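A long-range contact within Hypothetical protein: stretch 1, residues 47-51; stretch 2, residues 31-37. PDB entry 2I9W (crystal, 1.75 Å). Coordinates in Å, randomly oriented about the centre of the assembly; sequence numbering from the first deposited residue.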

ATOM      1  N   ALA A  47      -8.218   9.392  14.056  1.00 41.56           N
ATOM      2  CA  ALA A  47      -8.011   8.973  12.667  1.00 39.41           C
ATOM      3  C   ALA A  47      -7.731   7.478  12.578  1.00 37.80           C
ATOM      4  O   ALA A  47      -6.692   7.005  13.080  1.00 40.59           O
ATOM      5  CB  ALA A  47      -6.864   9.750  12.048  1.00 39.50           C
ATOM      6  N   ILE A  48      -8.655   6.752  11.942  1.00 32.21           N
ATOM      7  CA  ILE A  48      -8.495   5.324  11.649  1.00 31.42           C
ATOM      8  C   ILE A  48      -7.378   5.160  10.618  1.00 30.59           C
ATOM      9  O   ILE A  48      -7.459   5.741   9.548  1.00 33.11           O
ATOM     10  CB  ILE A  48      -9.812   4.686  11.117  1.00 32.27           C
ATOM     11  CG1 ILE A  48      -9.606   3.212  10.799  1.00 29.38           C
ATOM     12  CG2 ILE A  48     -10.304   5.398   9.876  1.00 39.37           C
ATOM     13  CD1 ILE A  48     -10.857   2.505  10.379  1.00 34.66           C
ATOM     14  N   ARG A  49      -6.316   4.430  10.974  1.00 29.45           N
ATOM     15  CA  ARG A  49      -5.176   4.191  10.062  1.00 28.98           C
ATOM     16  C   ARG A  49      -4.661   2.774  10.197  1.00 25.08           C
ATOM     17  O   ARG A  49      -4.748   2.203  11.250  1.00 23.93           O
ATOM     18  CB  ARG A  49      -4.026   5.190  10.322  1.00 29.41           C
ATOM     19  CG  ARG A  49      -3.515   5.231  11.763  1.00 34.57           C
ATOM     20  CD  ARG A  49      -2.824   6.592  12.090  1.00 33.33           C
ATOM     21  N   ALA A  50      -4.135   2.220   9.113  1.00 23.31           N
ATOM     22  CA  ALA A  50      -3.560   0.874   9.117  1.00 23.75           C
ATOM     23  C   ALA A  50      -2.533   0.768  10.210  1.00 23.39           C
ATOM     24  O   ALA A  50      -1.705   1.662  10.378  1.00 24.65           O
ATOM     25  CB  ALA A  50      -2.945   0.543   7.751  1.00 23.23           C
ATOM     26  N   ASP A  51      -2.592  -0.312  10.995  1.00 24.98           N
ATOM     27  CA  ASP A  51      -1.700  -0.462  12.145  1.00 25.86           C
ATOM     28  C   ASP A  51      -0.301  -0.989  11.771  1.00 26.15           C
ATOM     29  O   ASP A  51       0.699  -0.684  12.446  1.00 26.38           O
ATOM     30  CB  ASP A  51      -2.372  -1.372  13.186  1.00 30.44           C
ATOM     31  CG  ASP A  51      -1.640  -1.372  14.538  1.00 33.13           C
TER
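Stretch 2 (31-37) QPYHDGL

How does the backbone of stretch 2 lie against stretch 1? Residues 31-37 form a helix that continues later in the chain, whereas residues 47-51 have no regular helix or strand. The helical turn is held by backbone hydrogen bonds from Asp-35 N to Gln-31 O at 2.9 Å, from Gly-36 N to Pro-32 O at 2.9 Å and from Leu-37 N to Tyr-33 O at 3.2 Å. The register runs in reverse, with the two paths oblique to each other: along stretch 1, Ile-48 has its CA 5.6 Å from the CA of Gly-36, and Arg-49 then has its CA 6.1 Å from the CA of Tyr-33, one turn earlier in the helix. The contact is modest, burying 267 Å² in all, and it begins after Ala-47, whose CB stays 6.3 Å from Gly-36 O, its nearest approach to the helix.

What does Ile-48 do once it reaches the helix? It provides most of the covered surface on its own stretch, pointing its CA-to-CB bond toward the helix with both chi angles in the t well. Its CG2 rests on the backbone of Gly-36, 3.4 Å from the CA of that residue. This close approach depends on the glycine, because an ideal CB there would lie only 2.0 Å from Ile-48 CG2, a clash. The other branch extends along the helix surface, where Ile-48 CD1 comes to 3.3 Å from Pro-32 CB and Ile-48 CG1 to 3.6 Å from Tyr-33 CE1. The same CD1 sits over one face of the Tyr-33 ring, 4.0 Å from the ring centroid and 14° off its normal, so the methyl makes a CH-pi contact. Pro-32, Tyr-33 and Gly-36 thus all meet this one apolar side chain.

Does any polar link join the two backbones? No direct hydrogen bond crosses between the modelled atoms, but a water bridges them. It donates to Ile-48 O at 2.8 Å and to Tyr-33 O at 2.9 Å, linking two carbonyls that, both being acceptors, could not hydrogen-bond to each other.

How do Arg-49 and Ala-50 continue the contact? Here the main chain does the work. The CA-to-CB bond of Arg-49 points away from the helix, and the nearest modelled side-chain approach is Arg-49 CB to Tyr-33 CD1, 5.6 Å; the end of that side chain is not modelled. Its carbonyl instead approaches the edge of the tyrosine ring, with Arg-49 O 3.6 Å from Tyr-33 CE1. Ala-50 follows with its N 3.6 Å from Tyr-33 CD1, while its methyl group points sideways. The chi1 of Tyr-33 is m, and the end of the side chain comes nearer to stretch 1 than its sideways CA-to-CB bond suggests. By Asp-51 the contact is over: its nearest modelled side-chain approach is Asp-51 CB to Tyr-33 OH, 6.1 Å.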

ATOM      1  N   GLN A  31     -12.736  -1.372   4.075  1.00 17.92           N
ATOM      2  CA  GLN A  31     -13.591  -0.203   3.845  1.00 18.03           C
ATOM      3  C   GLN A  31     -13.406   0.884   4.920  1.00 18.87           C
ATOM      4  O   GLN A  31     -13.336   2.037   4.597  1.00 18.35           O
ATOM      5  CB  GLN A  31     -15.064  -0.600   3.723  1.00 19.74           C
ATOM      6  CG  GLN A  31     -15.917   0.564   3.360  1.00 21.58           C
ATOM      7  CD  GLN A  31     -17.365   0.170   3.164  1.00 24.26           C
ATOM      8  OE1 GLN A  31     -17.741  -0.992   3.299  1.00 28.73           O
ATOM      9  NE2 GLN A  31     -18.174   1.142   2.834  1.00 30.04           N
ATOM     10  N   PRO A  32     -13.309   0.512   6.219  1.00 17.77           N
ATOM     11  CA  PRO A  32     -13.083   1.567   7.219  1.00 19.08           C
ATOM     12  C   PRO A  32     -11.841   2.469   6.987  1.00 17.82           C
ATOM     13  O   PRO A  32     -11.849   3.661   7.322  1.00 17.28           O
ATOM     14  CB  PRO A  32     -12.952   0.768   8.535  1.00 20.39           C
ATOM     15  CG  PRO A  32     -13.705  -0.494   8.261  1.00 21.80           C
ATOM     16  CD  PRO A  32     -13.423  -0.823   6.832  1.00 19.08           C
ATOM     17  N   TYR A  33     -10.800   1.881   6.411  1.00 17.08           N
ATOM     18  CA  TYR A  33      -9.546   2.545   6.180  1.00 18.43           C
ATOM     19  C   TYR A  33      -9.721   3.445   4.983  1.00 17.74           C
ATOM     20  O   TYR A  33      -9.256   4.569   4.990  1.00 16.57           O
ATOM     21  CB  TYR A  33      -8.420   1.506   6.014  1.00 18.25           C
ATOM     22  CG  TYR A  33      -8.274   0.737   7.282  1.00 17.95           C
ATOM     23  CD1 TYR A  33      -7.557   1.267   8.345  1.00 22.35           C
ATOM     24  CD2 TYR A  33      -8.936  -0.449   7.476  1.00 18.02           C
ATOM     25  CE1 TYR A  33      -7.481   0.618   9.537  1.00 22.31           C
ATOM     26  CE2 TYR A  33      -8.899  -1.106   8.691  1.00 23.77           C
ATOM     27  CZ  TYR A  33      -8.166  -0.554   9.720  1.00 25.98           C
ATOM     28  OH  TYR A  33      -8.066  -1.190  10.933  1.00 29.21           O
ATOM     29  N   HIS A  34     -10.349   2.950   3.927  1.00 17.51           N
ATOM     30  CA  HIS A  34     -10.542   3.793   2.750  1.00 16.28           C
ATOM     31  C   HIS A  34     -11.431   5.001   3.177  1.00 16.49           C
ATOM     32  O   HIS A  34     -11.118   6.158   2.942  1.00 20.59           O
ATOM     33  CB  HIS A  34     -11.242   3.031   1.650  1.00 18.02           C
ATOM     34  CG  HIS A  34     -10.421   1.933   1.052  1.00 14.90           C
ATOM     35  ND1 HIS A  34     -10.969   0.877   0.354  1.00 15.91           N
ATOM     36  CD2 HIS A  34      -9.101   1.680   1.131  1.00 12.47           C
ATOM     37  CE1 HIS A  34      -9.997   0.075  -0.043  1.00 23.03           C
ATOM     38  NE2 HIS A  34      -8.850   0.546   0.418  1.00 16.30           N
ATOM     39  N   ASP A  35     -12.550   4.698   3.810  1.00 18.93           N
ATOM     40  CA  ASP A  35     -13.491   5.768   4.214  1.00 20.23           C
ATOM     41  C   ASP A  35     -12.854   6.753   5.193  1.00 22.03           C
ATOM     42  O   ASP A  35     -13.146   7.951   5.178  1.00 23.82           O
ATOM     43  CB  ASP A  35     -14.759   5.123   4.796  1.00 21.82           C
ATOM     44  CG  ASP A  35     -15.643   4.483   3.729  1.00 25.97           C
ATOM     45  OD1 ASP A  35     -15.360   4.610   2.514  1.00 25.76           O
ATOM     46  OD2 ASP A  35     -16.629   3.824   4.115  1.00 25.24           O
ATOM     47  N   GLY A  36     -11.984   6.237   6.048  1.00 24.25           N
ATOM     48  CA  GLY A  36     -11.333   7.022   7.084  1.00 24.21           C
ATOM     49  C   GLY A  36     -10.425   8.104   6.545  1.00 26.60           C
ATOM     50  O   GLY A  36     -10.494   9.252   6.980  1.00 26.98           O
ATOM     51  N   LEU A  37      -9.580   7.725   5.592  1.00 26.56           N
ATOM     52  CA  LEU A  37      -8.643   8.650   4.958  1.00 30.87           C
ATOM     53  C   LEU A  37      -9.414   9.637   4.089  1.00 31.99           C
ATOM     54  O   LEU A  37      -9.024  10.809   3.985  1.00 33.53           O
ATOM     55  CB  LEU A  37      -7.602   7.896   4.126  1.00 31.44           C
ATOM     56  CG  LEU A  37      -6.161   8.409   4.149  1.00 36.05           C
ATOM     57  CD1 LEU A  37      -5.697   8.664   5.572  1.00 38.10           C
ATOM     58  CD2 LEU A  37      -5.235   7.403   3.474  1.00 32.59           C
TER
HETATM   59  O   HOH W   1      -7.080   5.025   6.869  1.00 23.22           O